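PDB 4WY9: putative MCP-type signal transduction protein from Campylobacter jejuni subsp. jejuni serotype O:2, which is the chemoreceptor Tlp1, whose periplasmic tandem-PAS domain probably senses chemical signals, perhaps indirectly, and relays them to the chemotaxis machinery. Local coordinates for residues 40-45 and 168-173; 47-52 and 60-65; 79-84 and 181-186; 103-108 and 126-131. All coordinates share one frame; numbering follows the deposited sequence. Where two conformers were deposited one is given.

Interaction 1 of 4, residues 40-45 and 168-173; sequences SISGTL and VAIPIF
Ser42 OG lies against Ile170 of the strand while its hydroxyl is hydrogen-bonded within its own helix to Lys39 O, with a weak bond to Asn38 O. The torsion that places OG between the backbone N and the carbonyl carbon (chi1 68°) keeps the hydroxyl close to that preceding turn, so a buried polar group is satisfied locally and can present its flank to an apolar neighbour. OG rests 3.5 Å from Ile170 CG2 and 3.7 Å from Ile170 CD1, touching the ends of both branches, and Ser42 CB follows at 3.6 Å from Ile170 CG2. Further along, Ile172 sends CD1 between Ser42 and Leu45, residues three apart on the same helix face: CD1 is 3.7 Å from Ser42 CA and also 3.7 Å from Leu45 CB. The Leu45 and Ile172 side chains cross obliquely, with Ile172 CG2 4.0 Å from Leu45 C. No hydrogen bond joins the segments, whose axes run nearly parallel (11°) and approach to 7.9 Å. This is a long helix laid on the sheet of a PDC (Cache) sensor domain. Strand 179-188 flanks strand 163-173, its Ile183 touching both Ser42 and Ile172, while Ile41 turns to helix 59-70 and meets Ile65, Ile66 and Phe70.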
loop_
_atom_site.group_PDB
_atom_site.type_symbol
_atom_site.label_atom_id
_atom_site.label_comp_id
_atom_site.label_asym_id
_atom_site.label_seq_id
_atom_site.Cartn_x
_atom_site.Cartn_y
_atom_site.Cartn_z
ATOM N N SER A 40 -5.677 15.753 -0.854
ATOM C CA SER A 40 -6.784 16.702 -0.657
ATOM C C SER A 40 -6.876 17.035 0.830
ATOM O O SER A 40 -6.899 18.221 1.217
ATOM C CB SER A 40 -8.105 16.114 -1.175
ATOM O OG SER A 40 -9.183 17.004 -0.939
ATOM N N ILE A 41 -6.926 16.024 1.672
ATOM C CA ILE A 41 -7.142 16.236 3.102
ATOM C C ILE A 41 -5.908 16.893 3.728
ATOM O O ILE A 41 -6.026 17.771 4.575
ATOM C CB ILE A 41 -7.559 14.964 3.850
ATOM C CG1 ILE A 41 -7.723 15.241 5.334
ATOM C CG2 ILE A 41 -6.609 13.880 3.637
ATOM C CD1 ILE A 41 -8.668 14.309 6.016
ATOM N N SER A 42 -4.700 16.506 3.300
ATOM C CA SER A 42 -3.507 17.134 3.833
ATOM C C SER A 42 -3.512 18.637 3.491
ATOM O O SER A 42 -3.123 19.469 4.301
ATOM C CB SER A 42 -2.219 16.460 3.359
ATOM O OG SER A 42 -2.009 16.649 1.976
ATOM N N GLY A 43 -3.958 18.988 2.290
ATOM C CA GLY A 43 -4.023 20.383 1.920
ATOM C C GLY A 43 -4.976 21.157 2.806
ATOM O O GLY A 43 -4.664 22.258 3.307
ATOM N N THR A 44 -6.148 20.597 3.017
ATOM C CA THR A 44 -7.169 21.251 3.824
ATOM C C THR A 44 -6.721 21.365 5.277
ATOM O O THR A 44 -6.916 22.426 5.915
ATOM C CB THR A 44 -8.514 20.493 3.710
ATOM O OG1 THR A 44 -8.936 20.503 2.327
ATOM C CG2 THR A 44 -9.565 21.117 4.557
ATOM N N LEU A 45 -6.113 20.325 5.820
ATOM C CA LEU A 45 -5.653 20.383 7.207
ATOM C C LEU A 45 -4.477 21.339 7.392
ATOM O O LEU A 45 -4.444 22.081 8.348
ATOM C CB LEU A 45 -5.302 18.969 7.693
ATOM C CG LEU A 45 -6.472 18.023 7.915
ATOM C CD1 LEU A 45 -6.031 16.625 8.258
ATOM C CD2 LEU A 45 -7.428 18.575 8.982
ATOM N N VAL A 168 0.237 4.980 3.252
ATOM C CA VAL A 168 0.446 6.168 2.460
ATOM C C VAL A 168 0.207 7.330 3.404
ATOM O O VAL A 168 -0.829 7.330 4.067
ATOM C CB VAL A 168 -0.500 6.231 1.269
ATOM C CG1 VAL A 168 -0.329 7.484 0.487
ATOM C CG2 VAL A 168 -0.262 4.985 0.329
ATOM N N ALA A 169 1.126 8.278 3.490
ATOM C CA ALA A 169 1.000 9.349 4.480
ATOM C C ALA A 169 1.647 10.643 4.050
ATOM O O ALA A 169 2.601 10.658 3.256
ATOM C CB ALA A 169 1.590 8.881 5.817
ATOM N N ILE A 170 1.118 11.747 4.573
ATOM C CA ILE A 170 1.576 13.094 4.235
ATOM C C ILE A 170 1.629 13.941 5.505
ATOM O O ILE A 170 0.715 13.857 6.346
ATOM C CB ILE A 170 0.642 13.750 3.197
ATOM C CG1 ILE A 170 0.525 12.883 1.943
ATOM C CG2 ILE A 170 1.076 15.146 2.827
ATOM C CD1 ILE A 170 -0.445 13.423 0.922
ATOM N N PRO A 171 2.677 14.766 5.676
ATOM C CA PRO A 171 2.745 15.704 6.826
ATOM C C PRO A 171 1.696 16.786 6.765
ATOM O O PRO A 171 1.256 17.168 5.677
ATOM C CB PRO A 171 4.130 16.319 6.698
ATOM C CG PRO A 171 4.455 16.198 5.241
ATOM C CD PRO A 171 3.870 14.865 4.839
ATOM N N ILE A 172 1.317 17.258 7.952
ATOM C CA ILE A 172 0.529 18.471 8.208
ATOM C C ILE A 172 1.457 19.506 8.808
ATOM O O ILE A 172 2.297 19.159 9.634
ATOM C CB ILE A 172 -0.660 18.174 9.152
ATOM C CG1 ILE A 172 -1.497 17.006 8.624
ATOM C CG2 ILE A 172 -1.518 19.424 9.325
ATOM C CD1 ILE A 172 -2.045 17.242 7.241
ATOM N N PHE A 173 1.311 20.771 8.391
ATOM C CA PHE A 173 2.172 21.834 8.905
ATOM C C PHE A 173 1.399 22.978 9.544
ATOM O O PHE A 173 0.236 23.229 9.165
ATOM C CB PHE A 173 3.023 22.423 7.763
ATOM C CG PHE A 173 3.924 21.424 7.072
ATOM C CD1 PHE A 173 3.469 20.714 5.971
ATOM C CD2 PHE A 173 5.223 21.228 7.470
ATOM C CE1 PHE A 173 4.290 19.809 5.318
ATOM C CE2 PHE A 173 6.038 20.303 6.836
ATOM C CZ PHE A 173 5.584 19.622 5.756
#

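Interaction 2 of 4, residues 47-52 and 60-65; sequences EMFRST and DNITNI
Met48 reaches across to helix 60-65 and drops its thioether end into the hollow lined by Asn61, Ile62 and Ile65. The chain leaves its helix extended, CG anti to the backbone N (chi1 171°), and then bends at chi3 (-74°), where CE turns off the line. SD rides on Ile62 CG1 at 3.5 Å, the two side chains crossing at about a right angle. CE goes deeper, 3.6 Å from Ile65 CD1 and 3.8 Å from Asn61 CB. Ile62 returns the bump: its CD1 enters the notch between Met48 SD, 4.1 Å away, and the Phe49 ring, where it meets CZ at 3.9 Å. The pair is an antiparallel helix hairpin, joined by a short loop and inclined at 162°. The axes of these segments come no closer than 12.2 Å, so long side chains must span the gap. Helix 47-51 ends here, and Thr52 leaves the helical conformation; Ser51 OG bonds back to Glu47 O and Thr52 OG1 to Met48 O, both at 2.9 Å. Glu47 O also takes Ser51 N, from the opposite face of its plane. Toward the sheet, Phe49 touches Leu83 and Ile62 touches Leu81, both on strand 78-83.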
loop_
_atom_site.group_PDB
_atom_site.type_symbol
_atom_site.label_atom_id
_atom_site.label_comp_id
_atom_site.label_asym_id
_atom_site.label_seq_id
_atom_site.Cartn_x
_atom_site.Cartn_y
_atom_site.Cartn_z
ATOM N N GLU A 47 -3.919 24.019 5.603
ATOM C CA GLU A 47 -4.500 25.352 5.542
ATOM C C GLU A 47 -5.118 25.698 6.901
ATOM O O GLU A 47 -4.960 26.801 7.398
ATOM C CB GLU A 47 -5.536 25.439 4.436
ATOM C CG GLU A 47 -6.204 26.811 4.299
ATOM C CD GLU A 47 -5.201 27.976 4.159
ATOM O OE1 GLU A 47 -4.111 27.823 3.537
ATOM O OE2 GLU A 47 -5.515 29.099 4.682
ATOM N N MET A 48 -5.796 24.739 7.532
ATOM C CA MET A 48 -6.379 24.960 8.850
ATOM C C MET A 48 -5.307 25.258 9.879
ATOM O O MET A 48 -5.426 26.199 10.670
ATOM C CB MET A 48 -7.221 23.771 9.280
ATOM C CG MET A 48 -7.667 23.854 10.740
ATOM S SD MET A 48 -8.458 22.341 11.300
ATOM C CE MET A 48 -10.011 22.484 10.480
ATOM N N PHE A 49 -4.271 24.423 9.947
ATOM C CA PHE A 49 -3.280 24.548 11.017
ATOM C C PHE A 49 -2.371 25.741 10.783
ATOM O O PHE A 49 -1.759 26.267 11.709
ATOM C CB PHE A 49 -2.479 23.243 11.191
ATOM C CG PHE A 49 -3.170 22.197 12.011
ATOM C CD1 PHE A 49 -4.233 21.455 11.508
ATOM C CD2 PHE A 49 -2.792 21.956 13.330
ATOM C CE1 PHE A 49 -4.888 20.506 12.284
ATOM C CE2 PHE A 49 -3.447 21.003 14.098
ATOM C CZ PHE A 49 -4.480 20.270 13.572
ATOM N N ARG A 50 -2.318 26.242 9.545
ATOM C CA ARG A 50 -1.597 27.488 9.267
ATOM C C ARG A 50 -2.426 28.729 9.633
ATOM O O ARG A 50 -1.869 29.759 9.999
ATOM C CB ARG A 50 -1.185 27.572 7.795
ATOM C CG ARG A 50 -0.007 26.698 7.414
ATOM C CD ARG A 50 0.336 26.855 5.922
ATOM N NE ARG A 50 0.344 28.253 5.451
ATOM C CZ ARG A 50 1.362 29.084 5.606
ATOM N NH1 ARG A 50 2.530 28.652 6.029
ATOM N NH2 ARG A 50 1.218 30.388 5.293
ATOM N N SER A 51 -3.751 28.649 9.482
ATOM C CA SER A 51 -4.611 29.809 9.630
ATOM C C SER A 51 -5.276 29.906 10.999
ATOM O O SER A 51 -5.866 30.921 11.330
ATOM C CB SER A 51 -5.677 29.824 8.550
ATOM O OG SER A 51 -6.560 28.779 8.781
ATOM N N THR A 52 -5.194 28.846 11.806
ATOM C CA THR A 52 -5.936 28.766 13.055
ATOM C C THR A 52 -4.960 28.646 14.198
ATOM O O THR A 52 -4.126 27.755 14.217
ATOM C CB THR A 52 -6.872 27.545 13.057
ATOM O OG1 THR A 52 -7.677 27.548 11.851
ATOM C CG2 THR A 52 -7.778 27.571 14.258
ATOM N N ASP A 60 -14.246 19.185 16.065
ATOM C CA ASP A 60 -15.299 18.798 15.152
ATOM C C ASP A 60 -15.010 19.239 13.726
ATOM O O ASP A 60 -15.327 18.510 12.782
ATOM C CB ASP A 60 -16.647 19.360 15.622
ATOM C CG ASP A 60 -17.327 18.508 16.649
ATOM O OD1 ASP A 60 -16.665 17.589 17.188
ATOM O OD2 ASP A 60 -18.497 18.788 16.976
ATOM N N ASN A 61 -14.396 20.395 13.537
ATOM C CA ASN A 61 -14.015 20.809 12.187
ATOM C C ASN A 61 -13.052 19.808 11.589
ATOM O O ASN A 61 -13.163 19.429 10.430
ATOM C CB ASN A 61 -13.420 22.186 12.179
ATOM C CG ASN A 61 -14.461 23.303 12.253
ATOM O OD1 ASN A 61 -15.670 23.031 12.219
ATOM N ND2 ASN A 61 -14.011 24.523 12.362
ATOM N N ILE A 62 -12.090 19.355 12.389
ATOM C CA ILE A 62 -11.134 18.350 11.928
ATOM C C ILE A 62 -11.848 17.034 11.616
ATOM O O ILE A 62 -11.594 16.401 10.602
ATOM C CB ILE A 62 -10.021 18.150 12.965
ATOM C CG1 ILE A 62 -9.180 19.412 13.090
ATOM C CG2 ILE A 62 -9.155 16.958 12.616
ATOM C CD1 ILE A 62 -8.178 19.411 14.217
ATOM N N THR A 63 -12.713 16.585 12.533
ATOM C CA THR A 63 -13.439 15.356 12.335
ATOM C C THR A 63 -14.221 15.357 11.040
ATOM O O THR A 63 -14.236 14.376 10.310
ATOM C CB THR A 63 -14.423 15.077 13.498
ATOM O OG1 THR A 63 -13.680 14.967 14.716
ATOM C CG2 THR A 63 -15.200 13.825 13.244
ATOM N N ASN A 64 -14.894 16.461 10.752
ATOM C CA ASN A 64 -15.747 16.538 9.580
ATOM C C ASN A 64 -14.933 16.494 8.326
ATOM O O ASN A 64 -15.361 15.890 7.342
ATOM C CB ASN A 64 -16.581 17.806 9.631
ATOM C CG ASN A 64 -17.583 17.786 10.728
ATOM O OD1 ASN A 64 -17.924 16.726 11.280
ATOM N ND2 ASN A 64 -18.068 18.942 11.072
ATOM N N ILE A 65 -13.741 17.098 8.334
ATOM C CA ILE A 65 -12.853 17.018 7.159
ATOM C C ILE A 65 -12.447 15.573 6.887
ATOM O O ILE A 65 -12.448 15.117 5.732
ATOM C CB ILE A 65 -11.610 17.911 7.361
ATOM C CG1 ILE A 65 -12.028 19.378 7.315
ATOM C CG2 ILE A 65 -10.522 17.586 6.378
ATOM C CD1 ILE A 65 -10.956 20.305 7.826
#

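Interaction 3 of 4, residues 79-84 and 181-186; sequences TYLYLI and GVIGMT
The Tyr80 ring lies flat over the backbone of Gly184, its pair on the adjoining strand. Gly184 C sits 3.6 Å above the ring plane, over its centre, and Gly184 CA makes a CH-pi contact 3.9 Å from the centroid. With no side chain on Gly184, the ring can settle directly on the main chain. Thr186 OG1 approaches the ring edge in plane, 3.4 Å from Tyr80 CE2. A chi1 of 46° sets Tyr80 CG between its own N and carbonyl carbon. Asn167 OD1 fixes the polar end: it accepts hydrogen bonds from both Tyr80 OH and Thr186 OG1. The backbones pair as an antiparallel ladder. Tyr80 and Gly184 exchange two bonds, N to O, each 2.9 Å long; Tyr82 N donates to Val182 O at 2.9 Å and Val182 N to Tyr82 O at 2.8 Å. On the other face, Ile183 CD1 packs 4.0 Å from Leu81 CB and lies 3.3 Å from Tyr80 O. At the non-hydrogen-bonded pair Leu83 and Gly181 the chains draw together. These are central strands of the PAS-like sheet, between strand 104-110 beside 78-83 and strand 163-173 beside 179-188. Helices 8-51 and 59-70 cover the face of Leu81, Ile183 and Met185. Helix 132-140 covers Tyr82 and Val182 on the other, the side where related Cache domains commonly bind ligands.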
loop_
_atom_site.group_PDB
_atom_site.type_symbol
_atom_site.label_atom_id
_atom_site.label_comp_id
_atom_site.label_asym_id
_atom_site.label_seq_id
_atom_site.Cartn_x
_atom_site.Cartn_y
_atom_site.Cartn_z
ATOM N N THR A 79 -8.048 5.146 7.889
ATOM C CA THR A 79 -7.581 6.509 7.741
ATOM C C THR A 79 -7.161 6.984 9.118
ATOM O O THR A 79 -7.803 6.642 10.110
ATOM C CB THR A 79 -8.697 7.421 7.144
ATOM O OG1 THR A 79 -8.943 7.029 5.749
ATOM C CG2 THR A 79 -8.333 8.881 7.234
ATOM N N TYR A 80 -6.072 7.722 9.196
ATOM C CA TYR A 80 -5.607 8.215 10.507
ATOM C C TYR A 80 -5.034 9.595 10.458
ATOM O O TYR A 80 -4.350 9.976 9.501
ATOM C CB TYR A 80 -4.588 7.250 11.127
ATOM C CG TYR A 80 -3.521 6.771 10.170
ATOM C CD1 TYR A 80 -2.339 7.499 9.969
ATOM C CD2 TYR A 80 -3.687 5.595 9.448
ATOM C CE1 TYR A 80 -1.380 7.042 9.111
ATOM C CE2 TYR A 80 -2.719 5.150 8.558
ATOM C CZ TYR A 80 -1.573 5.880 8.397
ATOM O OH TYR A 80 -0.584 5.434 7.510
ATOM N N LEU A 81 -5.297 10.356 11.523
ATOM C CA LEU A 81 -4.661 11.624 11.792
ATOM C C LEU A 81 -3.918 11.517 13.096
ATOM O O LEU A 81 -4.528 11.339 14.158
ATOM C CB LEU A 81 -5.658 12.778 11.839
ATOM C CG LEU A 81 -5.023 14.137 12.148
ATOM C CD1 LEU A 81 -4.055 14.579 11.076
ATOM C CD2 LEU A 81 -6.091 15.199 12.334
ATOM N N TYR A 82 -2.595 11.629 13.035
ATOM C CA TYR A 82 -1.725 11.635 14.207
ATOM C C TYR A 82 -1.311 13.086 14.436
ATOM O O TYR A 82 -0.777 13.717 13.534
ATOM C CB TYR A 82 -0.527 10.722 13.958
ATOM C CG TYR A 82 0.601 10.788 14.961
ATOM C CD1 TYR A 82 0.378 10.972 16.319
ATOM C CD2 TYR A 82 1.911 10.636 14.540
ATOM C CE1 TYR A 82 1.434 11.026 17.217
ATOM C CE2 TYR A 82 2.959 10.683 15.414
ATOM C CZ TYR A 82 2.732 10.890 16.751
ATOM O OH TYR A 82 3.804 10.923 17.614
ATOM N N LEU A 83 -1.585 13.636 15.616
ATOM C CA LEU A 83 -1.119 14.969 15.967
ATOM C C LEU A 83 -0.079 14.875 17.075
ATOM O O LEU A 83 -0.331 14.232 18.096
ATOM C CB LEU A 83 -2.266 15.857 16.415
ATOM C CG LEU A 83 -3.343 16.133 15.352
ATOM C CD1 LEU A 83 -4.441 16.994 15.920
ATOM C CD2 LEU A 83 -2.781 16.793 14.132
ATOM N N ILE A 84 1.070 15.512 16.894
ATOM C CA ILE A 84 2.181 15.381 17.826
ATOM C C ILE A 84 1.966 16.131 19.135
ATOM O O ILE A 84 2.473 15.693 20.201
ATOM C CB ILE A 84 3.514 15.877 17.188
ATOM C CG1 ILE A 84 3.675 15.329 15.781
ATOM C CG2 ILE A 84 4.707 15.532 18.052
ATOM C CD1 ILE A 84 4.766 16.074 15.005
ATOM N N GLY A 181 1.734 17.056 12.481
ATOM C CA GLY A 181 1.013 15.822 12.446
ATOM C C GLY A 181 1.162 15.102 11.130
ATOM O O GLY A 181 1.883 15.563 10.230
ATOM N N VAL A 182 0.456 13.989 10.992
ATOM C CA VAL A 182 0.517 13.140 9.807
ATOM C C VAL A 182 -0.886 12.670 9.493
ATOM O O VAL A 182 -1.571 12.159 10.391
ATOM C CB VAL A 182 1.433 11.923 10.009
ATOM C CG1 VAL A 182 1.398 11.025 8.751
ATOM C CG2 VAL A 182 2.854 12.336 10.340
ATOM N N ILE A 183 -1.324 12.837 8.254
ATOM C CA ILE A 183 -2.584 12.255 7.798
ATOM C C ILE A 183 -2.234 11.114 6.843
ATOM O O ILE A 183 -1.459 11.302 5.891
ATOM C CB ILE A 183 -3.517 13.311 7.151
ATOM C CG1 ILE A 183 -4.861 12.721 6.753
ATOM C CG2 ILE A 183 -2.842 14.006 5.954
ATOM C CD1 ILE A 183 -5.782 12.442 7.881
ATOM N N GLY A 184 -2.744 9.930 7.105
ATOM C CA GLY A 184 -2.412 8.792 6.293
ATOM C C GLY A 184 -3.538 7.816 6.100
ATOM O O GLY A 184 -4.611 7.937 6.706
ATOM N N MET A 185 -3.273 6.827 5.259
ATOM C CA MET A 185 -4.212 5.802 4.907
ATOM C C MET A 185 -3.540 4.433 4.861
ATOM O O MET A 185 -2.349 4.355 4.518
ATOM C CB MET A 185 -4.836 6.062 3.538
ATOM C CG MET A 185 -5.479 7.404 3.394
ATOM S SD MET A 185 -5.626 7.723 1.638
ATOM C CE MET A 185 -6.493 9.224 1.581
ATOM N N THR A 186 -4.307 3.399 5.140
ATOM C CA THR A 186 -3.851 2.028 5.065
ATOM C C THR A 186 -4.648 1.272 4.042
ATOM O O THR A 186 -5.873 1.250 4.129
ATOM C CB THR A 186 -3.957 1.294 6.423
ATOM O OG1 THR A 186 -3.309 2.041 7.433
ATOM C CG2 THR A 186 -3.363 -0.076 6.339
#

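Interaction 4 of 4, residues 103-108 and 126-131; sequences KFVMLY and DEIANL
Residues 103-108, mostly strand, pass beside the short, weakly bonded helical turn at about 126-129, with Val105 CA 7.6 Å from Ala129 CA. Lys103 lays its aliphatic chain across this turn: CD packs 3.7 Å from Ala129 CB and 3.8 Å from Asp126 OD1, the lysine and aspartate side chains crossing at about a right angle. The chain then bends at its last torsion (chi4 71°), leaving NZ 4.5 Å from Asp126 OD1, beyond a salt bridge. A water spans the gap, accepting from Lys103 NZ at 2.8 Å and donating a weak bond to Asp126 OD1. That oxygen also takes a hydrogen bond from Thr99 OG1, which helps to hold the carboxylate beside the lysine. Deeper in, the contact is apolar. Val105 CG1 meets Ile128 CG2 at 3.9 Å, and Leu107 CD1 approaches Ile128 CD1 at 4.2 Å, so one isoleucine bridges two residues on the same face of the strand. The turn thus closes over one face of the sensor-domain sheet, where Ile128 also touches Tyr80 of strand 78-83 and Met156 of strand 154-156; from the other face, Met106 and Tyr108 pack on helix 59-70.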
loop_
_atom_site.group_PDB
_atom_site.type_symbol
_atom_site.label_atom_id
_atom_site.label_comp_id
_atom_site.label_asym_id
_atom_site.label_seq_id
_atom_site.Cartn_x
_atom_site.Cartn_y
_atom_site.Cartn_z
ATOM N N LYS A 103 -0.453 9.054 22.997
ATOM C CA LYS A 103 -0.390 9.802 21.758
ATOM C C LYS A 103 -1.784 10.017 21.187
ATOM O O LYS A 103 -2.696 9.237 21.437
ATOM C CB LYS A 103 0.492 9.093 20.731
ATOM C CG LYS A 103 1.951 9.131 21.159
ATOM C CD LYS A 103 2.866 8.597 20.145
ATOM C CE LYS A 103 4.300 8.875 20.613
ATOM N NZ LYS A 103 4.643 8.035 21.746
ATOM N N PHE A 104 -1.933 11.084 20.420
ATOM C CA PHE A 104 -3.218 11.450 19.859
ATOM C C PHE A 104 -3.329 10.983 18.414
ATOM O O PHE A 104 -2.648 11.491 17.521
ATOM C CB PHE A 104 -3.458 12.957 19.933
ATOM C CG PHE A 104 -4.815 13.349 19.424
ATOM C CD1 PHE A 104 -5.932 13.264 20.257
ATOM C CD2 PHE A 104 -4.999 13.757 18.113
ATOM C CE1 PHE A 104 -7.176 13.575 19.793
ATOM C CE2 PHE A 104 -6.249 14.093 17.653
ATOM C CZ PHE A 104 -7.335 14.001 18.489
ATOM N N VAL A 105 -4.195 9.996 18.182
ATOM C CA VAL A 105 -4.415 9.427 16.863
ATOM C C VAL A 105 -5.917 9.244 16.657
ATOM O O VAL A 105 -6.575 8.540 17.426
ATOM C CB VAL A 105 -3.672 8.081 16.657
ATOM C CG1 VAL A 105 -4.033 7.516 15.289
ATOM C CG2 VAL A 105 -2.179 8.225 16.838
ATOM N N MET A 106 -6.465 9.908 15.650
ATOM C CA MET A 106 -7.828 9.684 15.216
ATOM C C MET A 106 -7.797 8.632 14.132
ATOM O O MET A 106 -7.330 8.918 13.023
ATOM C CB MET A 106 -8.451 10.960 14.694
ATOM C CG MET A 106 -8.411 12.106 15.713
ATOM S SD MET A 106 -8.836 13.738 15.028
ATOM C CE MET A 106 -10.578 13.613 14.947
ATOM N N LEU A 107 -8.265 7.422 14.438
ATOM C CA LEU A 107 -8.204 6.291 13.542
ATOM C C LEU A 107 -9.612 5.888 13.146
ATOM O O LEU A 107 -10.456 5.662 14.025
ATOM C CB LEU A 107 -7.482 5.116 14.203
ATOM C CG LEU A 107 -7.344 3.803 13.416
ATOM C CD1 LEU A 107 -6.541 3.997 12.129
ATOM C CD2 LEU A 107 -6.729 2.730 14.284
ATOM N N TYR A 108 -9.857 5.764 11.831
ATOM C CA TYR A 108 -11.160 5.416 11.307
ATOM C C TYR A 108 -11.118 4.151 10.459
ATOM O O TYR A 108 -10.168 3.956 9.695
ATOM C CB TYR A 108 -11.713 6.592 10.483
ATOM C CG TYR A 108 -12.004 7.798 11.342
ATOM C CD1 TYR A 108 -11.021 8.717 11.646
ATOM C CD2 TYR A 108 -13.281 8.011 11.870
ATOM C CE1 TYR A 108 -11.300 9.803 12.447
ATOM C CE2 TYR A 108 -13.545 9.078 12.674
ATOM C CZ TYR A 108 -12.540 9.983 12.956
ATOM O OH TYR A 108 -12.785 11.074 13.760
ATOM N N ASP A 126 -0.635 2.665 19.126
ATOM C CA ASP A 126 0.713 3.134 18.829
ATOM C C ASP A 126 1.289 2.512 17.573
ATOM O O ASP A 126 2.305 2.996 17.045
ATOM C CB ASP A 126 1.628 2.885 20.040
ATOM C CG ASP A 126 1.404 3.941 21.115
ATOM O OD1 ASP A 126 1.329 5.126 20.770
ATOM O OD2 ASP A 126 1.299 3.589 22.300
ATOM N N GLU A 127 0.678 1.448 17.064
ATOM C CA GLU A 127 1.105 0.871 15.790
ATOM C C GLU A 127 1.084 1.947 14.706
ATOM O O GLU A 127 1.911 1.961 13.803
ATOM C CB GLU A 127 0.208 -0.278 15.404
ATOM C CG GLU A 127 0.600 -1.010 14.161
ATOM C CD GLU A 127 0.006 -2.417 14.087
ATOM O OE1 GLU A 127 -0.989 -2.557 13.439
ATOM O OE2 GLU A 127 0.503 -3.308 14.774
ATOM N N ILE A 128 0.134 2.894 14.799
ATOM C CA ILE A 128 0.049 3.962 13.823
ATOM C C ILE A 128 1.208 4.959 13.994
ATOM O O ILE A 128 1.889 5.317 13.033
ATOM C CB ILE A 128 -1.296 4.698 13.909
ATOM C CG1 ILE A 128 -2.464 3.760 13.607
ATOM C CG2 ILE A 128 -1.311 5.909 12.956
ATOM C CD1 ILE A 128 -2.426 3.148 12.237
ATOM N N ALA A 129 1.428 5.400 15.220
ATOM C CA ALA A 129 2.453 6.375 15.492
ATOM C C ALA A 129 3.840 5.871 15.167
ATOM O O ALA A 129 4.725 6.640 14.819
ATOM C CB ALA A 129 2.378 6.856 16.938
ATOM N N ASN A 130 4.035 4.561 15.273
ATOM C CA ASN A 130 5.331 3.951 15.045
ATOM C C ASN A 130 5.571 3.431 13.629
ATOM O O ASN A 130 6.619 2.870 13.338
ATOM C CB ASN A 130 5.540 2.830 16.070
ATOM C CG ASN A 130 5.711 3.337 17.505
ATOM O OD1 ASN A 130 6.183 4.453 17.718
ATOM N ND2 ASN A 130 5.265 2.571 18.467
ATOM N N LEU A 131 4.619 3.694 12.716
ATOM C CA LEU A 131 4.825 3.321 11.321
ATOM C C LEU A 131 6.082 3.973 10.771
ATOM O O LEU A 131 6.387 5.133 11.089
ATOM C CB LEU A 131 3.646 3.749 10.476
ATOM C CG LEU A 131 2.328 3.010 10.616
ATOM C CD1 LEU A 131 1.246 3.759 9.854
ATOM C CD2 LEU A 131 2.439 1.582 10.127
HETATM O O HOH W 1 4.035 5.708 20.255
#

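How the interactions relate
From the N terminus, helix 8-51 enters first interaction 1 and then interaction 2. Interaction 2 closes soonest, when the chain turns back into helix 59-70. Interaction 3 opens next, at strand 78-83, and its long loop encloses the shorter loop of interaction 4. Segment 168-173 then completes interaction 1, whose loop holds both 2 and 4, before segment 181-186 completes interaction 3; interactions 1 and 3 therefore cross. Main-chain bonds join them spatially: Val168 O and Met185 N link 1 to 3, Leu81 O and Met106 N link 3 to 4. The helix hairpin of interaction 2 touches the other three, tying both helices to the sheet.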